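Local coordinates for antifungal protein GAFP-1 (Gastrodia elata, PDB 1XD5) that probably binds mannose as a monomeric monocot lectin of the bulb type and acts as an antifungal protein in the orchid Gastrodia elata, at residues Trp41-Asn46 against Leu62-Gly67; Asn36-Trp41 against Arg89-Val94. One frame throughout, in Å; residues are numbered along the deposited sequence.

Contact 1: Trp41-Asn46 against Leu62-Gly67; sequences WASGTN and LVIYSG. With SO4 (sulfate ion), chain E.
Where two sheets of a beta-prism converge, Ile-64 on strand 62-66 meets the turn that follows strand 38-42, and its partners there are the hydroxyls of Ser-43 and Thr-45. A single methyl carries the contact: Ile-64 CD1 lies 3.9 Å from Ser-43 OG and equally 3.9 Å from Thr-45 OG1. With chi2 at 176° the outer arm of the isoleucine is fully stretched, which brings that methyl across to the turn. The two oxygens are already committed. Ser-43 OG donates to Thr-45 OG1 over 2.7 Å, so a short polar relay runs alongside the apolar tip. Leu-31 N is bonded to the serine oxygen, and the threonine hydroxyl to the backbone oxygen of Cys-29, whose disulfide partner Cys-52 also touches Ile-64.

This is the beta-prism II fold of bulb-type lectins, three four-stranded antiparallel sheets around a common interior, and the contact joins the turn after an outer strand of one sheet to an inner strand of the next. Trp-72 on strand 69-73 touches Ser-43, Thr-45 and Ile-64 alike. The neighbours of Ile-64 in sequence, Val-63 and Tyr-65, fall at positions of the family's mannose-binding consensus, consistent with a sugar-facing role. There Val-63 CG1 sits 3.3 Å above the Tyr-65 ring plane, displaced from the ring centre, and Lys-55 makes a cation-pi contact with the same ring.

Farther along the turn, Asn-46 ND2 donates to O4 of a sulfate ion, probably from the crystallisation liquor, at 3.2 Å and 158°. A second bond, from Asn-46 ND2 to sulfate O1, is weak at 3.4 Å and 131°.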
loop_
_atom_site.group_PDB
_atom_site.type_symbol
_atom_site.label_atom_id
_atom_site.label_comp_id
_atom_site.label_asym_id
_atom_site.label_seq_id
_atom_site.Cartn_x
_atom_site.Cartn_y
_atom_site.Cartn_z
ATOM N N TRP A 41 9.727 1.476 6.371
ATOM C CA TRP A 41 8.374 1.217 6.848
ATOM C C TRP A 41 7.995 -0.175 6.399
ATOM O O TRP A 41 8.302 -0.573 5.279
ATOM C CB TRP A 41 7.376 2.247 6.279
ATOM C CG TRP A 41 5.963 2.120 6.837
ATOM C CD1 TRP A 41 5.397 2.858 7.854
ATOM C CD2 TRP A 41 4.945 1.205 6.400
ATOM N NE1 TRP A 41 4.102 2.447 8.075
ATOM C CE2 TRP A 41 3.798 1.433 7.199
ATOM C CE3 TRP A 41 4.885 0.206 5.415
ATOM C CZ2 TRP A 41 2.604 0.697 7.039
ATOM C CZ3 TRP A 41 3.703 -0.532 5.267
ATOM C CH2 TRP A 41 2.580 -0.270 6.065
ATOM N N ALA A 42 7.324 -0.919 7.275
ATOM C CA ALA A 42 6.821 -2.236 6.916
ATOM C C ALA A 42 5.580 -2.583 7.708
ATOM O O ALA A 42 5.399 -2.112 8.839
ATOM C CB ALA A 42 7.897 -3.304 7.109
ATOM N N SER A 43 4.720 -3.408 7.109
ATOM C CA SER A 43 3.536 -3.899 7.798
ATOM C C SER A 43 3.928 -4.895 8.899
ATOM O O SER A 43 3.164 -5.118 9.840
ATOM C CB SER A 43 2.598 -4.572 6.807
ATOM O OG SER A 43 3.294 -5.571 6.081
ATOM N N GLY A 44 5.110 -5.491 8.762
ATOM C CA GLY A 44 5.619 -6.455 9.725
ATOM C C GLY A 44 4.922 -7.797 9.614
ATOM O O GLY A 44 4.748 -8.492 10.614
ATOM N N THR A 45 4.533 -8.171 8.397
ATOM C CA THR A 45 3.773 -9.403 8.192
ATOM C C THR A 45 4.571 -10.453 7.427
ATOM O O THR A 45 3.988 -11.377 6.845
ATOM C CB THR A 45 2.446 -9.099 7.462
ATOM O OG1 THR A 45 2.699 -8.202 6.380
ATOM C CG2 THR A 45 1.490 -8.312 8.379
ATOM N N ASN A 46 5.894 -10.290 7.393
ATOM C CA ASN A 46 6.774 -11.311 6.823
ATOM C C ASN A 46 6.513 -12.648 7.506
ATOM O O ASN A 46 6.417 -12.714 8.742
ATOM C CB ASN A 46 8.250 -10.934 6.974
ATOM C CG ASN A 46 8.633 -10.584 8.417
ATOM O OD1 ASN A 46 8.188 -9.583 8.956
ATOM N ND2 ASN A 46 9.462 -11.414 9.032
ATOM N N LEU A 62 -7.253 -0.923 2.679
ATOM C CA LEU A 62 -6.099 -1.485 1.981
ATOM C C LEU A 62 -5.760 -2.786 2.668
ATOM O O LEU A 62 -5.493 -2.803 3.871
ATOM C CB LEU A 62 -4.898 -0.533 2.060
ATOM C CG LEU A 62 -3.616 -0.962 1.335
ATOM C CD1 LEU A 62 -3.803 -0.831 -0.174
ATOM C CD2 LEU A 62 -2.419 -0.110 1.799
ATOM N N VAL A 63 -5.760 -3.874 1.916
ATOM C CA VAL A 63 -5.709 -5.182 2.541
ATOM C C VAL A 63 -4.711 -6.083 1.861
ATOM O O VAL A 63 -4.665 -6.161 0.632
ATOM C CB VAL A 63 -7.100 -5.883 2.526
ATOM C CG1 VAL A 63 -7.062 -7.153 3.359
ATOM C CG2 VAL A 63 -8.191 -4.954 3.060
ATOM N N ILE A 64 -3.922 -6.782 2.673
ATOM C CA ILE A 64 -3.041 -7.816 2.163
ATOM C C ILE A 64 -3.789 -9.142 2.233
ATOM O O ILE A 64 -4.301 -9.508 3.294
ATOM C CB ILE A 64 -1.737 -7.889 3.000
ATOM C CG1 ILE A 64 -0.961 -6.569 2.925
ATOM C CG2 ILE A 64 -0.873 -9.085 2.551
ATOM C CD1 ILE A 64 0.288 -6.546 3.812
ATOM N N TYR A 65 -3.837 -9.852 1.109
ATOM C CA TYR A 65 -4.441 -11.186 1.055
ATOM C C TYR A 65 -3.429 -12.209 0.591
ATOM O O TYR A 65 -2.555 -11.897 -0.211
ATOM C CB TYR A 65 -5.616 -11.230 0.066
ATOM C CG TYR A 65 -6.859 -10.513 0.521
ATOM C CD1 TYR A 65 -7.813 -11.148 1.316
ATOM C CD2 TYR A 65 -7.089 -9.197 0.138
ATOM C CE1 TYR A 65 -8.967 -10.471 1.730
ATOM C CE2 TYR A 65 -8.227 -8.523 0.533
ATOM C CZ TYR A 65 -9.155 -9.151 1.335
ATOM O OH TYR A 65 -10.275 -8.439 1.710
ATOM N N SER A 66 -3.561 -13.435 1.087
ATOM C CA SER A 66 -2.864 -14.576 0.501
ATOM C C SER A 66 -3.978 -15.505 0.056
ATOM O O SER A 66 -4.660 -16.105 0.886
ATOM C CB SER A 66 -1.944 -15.259 1.512
ATOM O OG SER A 66 -1.325 -16.409 0.940
ATOM N N GLY A 67 -4.203 -15.583 -1.252
ATOM C CA GLY A 67 -5.400 -16.240 -1.757
ATOM C C GLY A 67 -6.616 -15.557 -1.165
ATOM O O GLY A 67 -6.760 -14.337 -1.283
HETATM S S SO4 E . 10.167 -15.154 8.035
HETATM O O1 SO4 E . 10.295 -14.697 9.405
HETATM O O2 SO4 E . 9.128 -16.166 8.000
HETATM O O3 SO4 E . 11.426 -15.715 7.562
HETATM O O4 SO4 E . 9.769 -14.057 7.171
#

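Contact 2: Asn36-Trp41 against Arg89-Val94; sequences NNRAVW and RDRNVV. With SO4 (sulfate ion), chain F.
Arg-91, in a turn leading to strand 93-96 of the beta-prism II fold, reaches across to Val-40 and Arg-38 on the edge strand 38-42 of another sheet. Its chain runs extended through chi1 and chi2, then bends at chi3 (69°). The apolar part is centred on Val-40: its CG2 lies 3.8 Å above the Arg-91 guanidinium plane, over the centre of the group, and its CG1 approaches Arg-91 NH1 at 3.6 Å. CG1 also sits over one face of the Arg-38 guanidinium, near the border of the group, so each methyl backs one of two adjoining cations.

The ionic part is a sulfate, probably from the crystallisation liquor, met edge-on by both guanidinium groups. Arg-38 NH1 bonds to O3 at 2.8 Å, and Arg-91 NH2 to O2, also at 2.8 Å. Arg-38 NH2 comes to 4.0 Å from Arg-91 NH1, at the edge of the Arg-91 group. Both share sulfate O4, Arg-38 NH2 at 2.9 Å and 178°, Arg-91 NH1 at 2.8 Å. Asp-35 adds a salt bridge to Arg-91 NH1.

A side-chain-to-backbone bond spans Arg-91: in an Asx turn, Asn-92 N donates to Asp-90 OD1 over 3.1 Å, approaching from above the carboxylate plane.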
loop_
_atom_site.group_PDB
_atom_site.type_symbol
_atom_site.label_atom_id
_atom_site.label_comp_id
_atom_site.label_asym_id
_atom_site.label_seq_id
_atom_site.Cartn_x
_atom_site.Cartn_y
_atom_site.Cartn_z
ATOM N N ASN A 36 15.689 4.017 -1.523
ATOM C CA ASN A 36 16.949 3.601 -2.135
ATOM C C ASN A 36 17.522 2.339 -1.491
ATOM O O ASN A 36 18.649 2.340 -0.981
ATOM C CB ASN A 36 17.940 4.772 -2.140
ATOM C CG ASN A 36 17.435 5.925 -2.981
ATOM O OD1 ASN A 36 16.690 6.784 -2.506
ATOM N ND2 ASN A 36 17.781 5.914 -4.252
ATOM N N ASN A 37 16.698 1.283 -1.494
ATOM C CA ASN A 37 17.025 -0.051 -0.980
ATOM C C ASN A 37 17.072 -0.211 0.545
ATOM O O ASN A 37 17.357 -1.295 1.046
ATOM C CB ASN A 37 18.312 -0.600 -1.620
ATOM C CG ASN A 37 18.246 -0.608 -3.138
ATOM O OD1 ASN A 37 18.320 0.441 -3.787
ATOM N ND2 ASN A 37 18.098 -1.782 -3.709
ATOM N N ARG A 38 16.779 0.851 1.280
ATOM C CA ARG A 38 16.752 0.760 2.741
ATOM C C ARG A 38 15.301 0.757 3.215
ATOM O O ARG A 38 14.536 1.671 2.880
ATOM C CB ARG A 38 17.537 1.928 3.339
ATOM C CG ARG A 38 17.652 1.980 4.862
ATOM C CD ARG A 38 18.493 3.176 5.340
ATOM N NE ARG A 38 17.913 4.418 4.841
ATOM C CZ ARG A 38 17.032 5.157 5.499
ATOM N NH1 ARG A 38 16.633 4.815 6.728
ATOM N NH2 ARG A 38 16.544 6.244 4.925
ATOM N N ALA A 39 14.921 -0.271 3.977
ATOM C CA ALA A 39 13.547 -0.382 4.502
ATOM C C ALA A 39 13.259 0.712 5.526
ATOM O O ALA A 39 13.971 0.824 6.529
ATOM C CB ALA A 39 13.322 -1.770 5.137
ATOM N N VAL A 40 12.226 1.518 5.284
ATOM C CA VAL A 40 11.880 2.592 6.215
ATOM C C VAL A 40 10.503 2.435 6.873
ATOM O O VAL A 40 10.163 3.169 7.818
ATOM C CB VAL A 40 12.037 4.020 5.582
ATOM C CG1 VAL A 40 13.482 4.239 5.119
ATOM C CG2 VAL A 40 11.047 4.266 4.445
ATOM N N TRP A 41 9.727 1.476 6.371
ATOM C CA TRP A 41 8.374 1.217 6.848
ATOM C C TRP A 41 7.995 -0.175 6.399
ATOM O O TRP A 41 8.302 -0.573 5.279
ATOM C CB TRP A 41 7.376 2.247 6.279
ATOM C CG TRP A 41 5.963 2.120 6.837
ATOM C CD1 TRP A 41 5.397 2.858 7.854
ATOM C CD2 TRP A 41 4.945 1.205 6.400
ATOM N NE1 TRP A 41 4.102 2.447 8.075
ATOM C CE2 TRP A 41 3.798 1.433 7.199
ATOM C CE3 TRP A 41 4.885 0.206 5.415
ATOM C CZ2 TRP A 41 2.604 0.697 7.039
ATOM C CZ3 TRP A 41 3.703 -0.532 5.267
ATOM C CH2 TRP A 41 2.580 -0.270 6.065
ATOM N N ARG A 89 6.045 11.975 -4.113
ATOM C CA ARG A 89 7.416 12.425 -4.288
ATOM C C ARG A 89 8.066 12.869 -2.969
ATOM O O ARG A 89 9.281 12.990 -2.899
ATOM C CB ARG A 89 7.465 13.548 -5.325
ATOM C CG ARG A 89 7.378 13.037 -6.767
ATOM C CD ARG A 89 7.155 14.138 -7.780
ATOM N NE ARG A 89 7.077 13.648 -9.154
ATOM C CZ ARG A 89 8.125 13.451 -9.949
ATOM N NH1 ARG A 89 9.358 13.676 -9.516
ATOM N NH2 ARG A 89 7.935 13.009 -11.186
ATOM N N ASP A 90 7.262 13.119 -1.934
ATOM C CA ASP A 90 7.806 13.419 -0.602
ATOM C C ASP A 90 7.967 12.149 0.248
ATOM O O ASP A 90 8.205 12.232 1.460
ATOM C CB ASP A 90 6.948 14.462 0.123
ATOM C CG ASP A 90 5.599 13.905 0.581
ATOM O OD1 ASP A 90 5.203 12.815 0.120
ATOM O OD2 ASP A 90 4.863 14.500 1.398
ATOM N N ARG A 91 7.832 10.986 -0.400
ATOM C CA ARG A 91 8.018 9.668 0.229
ATOM C C ARG A 91 6.859 9.198 1.119
ATOM O O ARG A 91 6.933 8.115 1.709
ATOM C CB ARG A 91 9.346 9.595 1.003
ATOM C CG ARG A 91 9.919 8.184 1.101
ATOM C CD ARG A 91 11.146 8.075 1.987
ATOM N NE ARG A 91 10.821 8.271 3.399
ATOM C CZ ARG A 91 11.679 8.082 4.400
ATOM N NH1 ARG A 91 12.922 7.673 4.158
ATOM N NH2 ARG A 91 11.293 8.305 5.646
ATOM N N ASN A 92 5.802 10.006 1.235
ATOM C CA ASN A 92 4.607 9.577 1.960
ATOM C C ASN A 92 3.836 8.625 1.064
ATOM O O ASN A 92 3.850 8.773 -0.156
ATOM C CB ASN A 92 3.718 10.766 2.390
ATOM C CG ASN A 92 2.981 10.513 3.721
ATOM O OD1 ASN A 92 3.099 9.442 4.307
ATOM N ND2 ASN A 92 2.232 11.513 4.200
ATOM N N VAL A 93 3.201 7.623 1.662
ATOM C CA VAL A 93 2.326 6.722 0.923
ATOM C C VAL A 93 0.956 6.995 1.502
ATOM O O VAL A 93 0.769 6.892 2.708
ATOM C CB VAL A 93 2.704 5.239 1.114
ATOM C CG1 VAL A 93 1.774 4.324 0.298
ATOM C CG2 VAL A 93 4.147 4.997 0.698
ATOM N N VAL A 94 0.019 7.390 0.650
ATOM C CA VAL A 94 -1.260 7.933 1.114
ATOM C C VAL A 94 -2.421 7.335 0.321
ATOM O O VAL A 94 -2.299 7.098 -0.869
ATOM C CB VAL A 94 -1.289 9.477 0.981
ATOM C CG1 VAL A 94 -2.536 10.093 1.653
ATOM C CG2 VAL A 94 -0.000 10.112 1.543
HETATM S S SO4 F . 14.272 7.697 7.746
HETATM O O1 SO4 F . 14.620 8.860 8.534
HETATM O O2 SO4 F . 12.840 7.454 7.869
HETATM O O3 SO4 F . 14.978 6.528 8.251
HETATM O O4 SO4 F . 14.642 7.942 6.354
#

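In the fold
Strand 38-42 belongs to both contacts, and Trp-41 closes one segment and opens the other: Arg-38 and Val-40 serve contact 2, while the turn after the strand makes contact 1. The centres of the two lie about 16 Å apart, and both segments of contact 1 fall within the span of chain that contact 2 brackets. One strand and the turn after it thus join their sheet to the other two sheets of the prism, through a buried isoleucine methyl in one case and through a valine and sulfate-linked arginines at the surface in the other. The chain F sulfate bridges the segments of contact 2, whereas the chain E ion binds Asn-46 alone of contact 1. Segments 62-67 and 89-94 both carry parts of the family's mannose-binding consensus, consistent with repeated sugar sites.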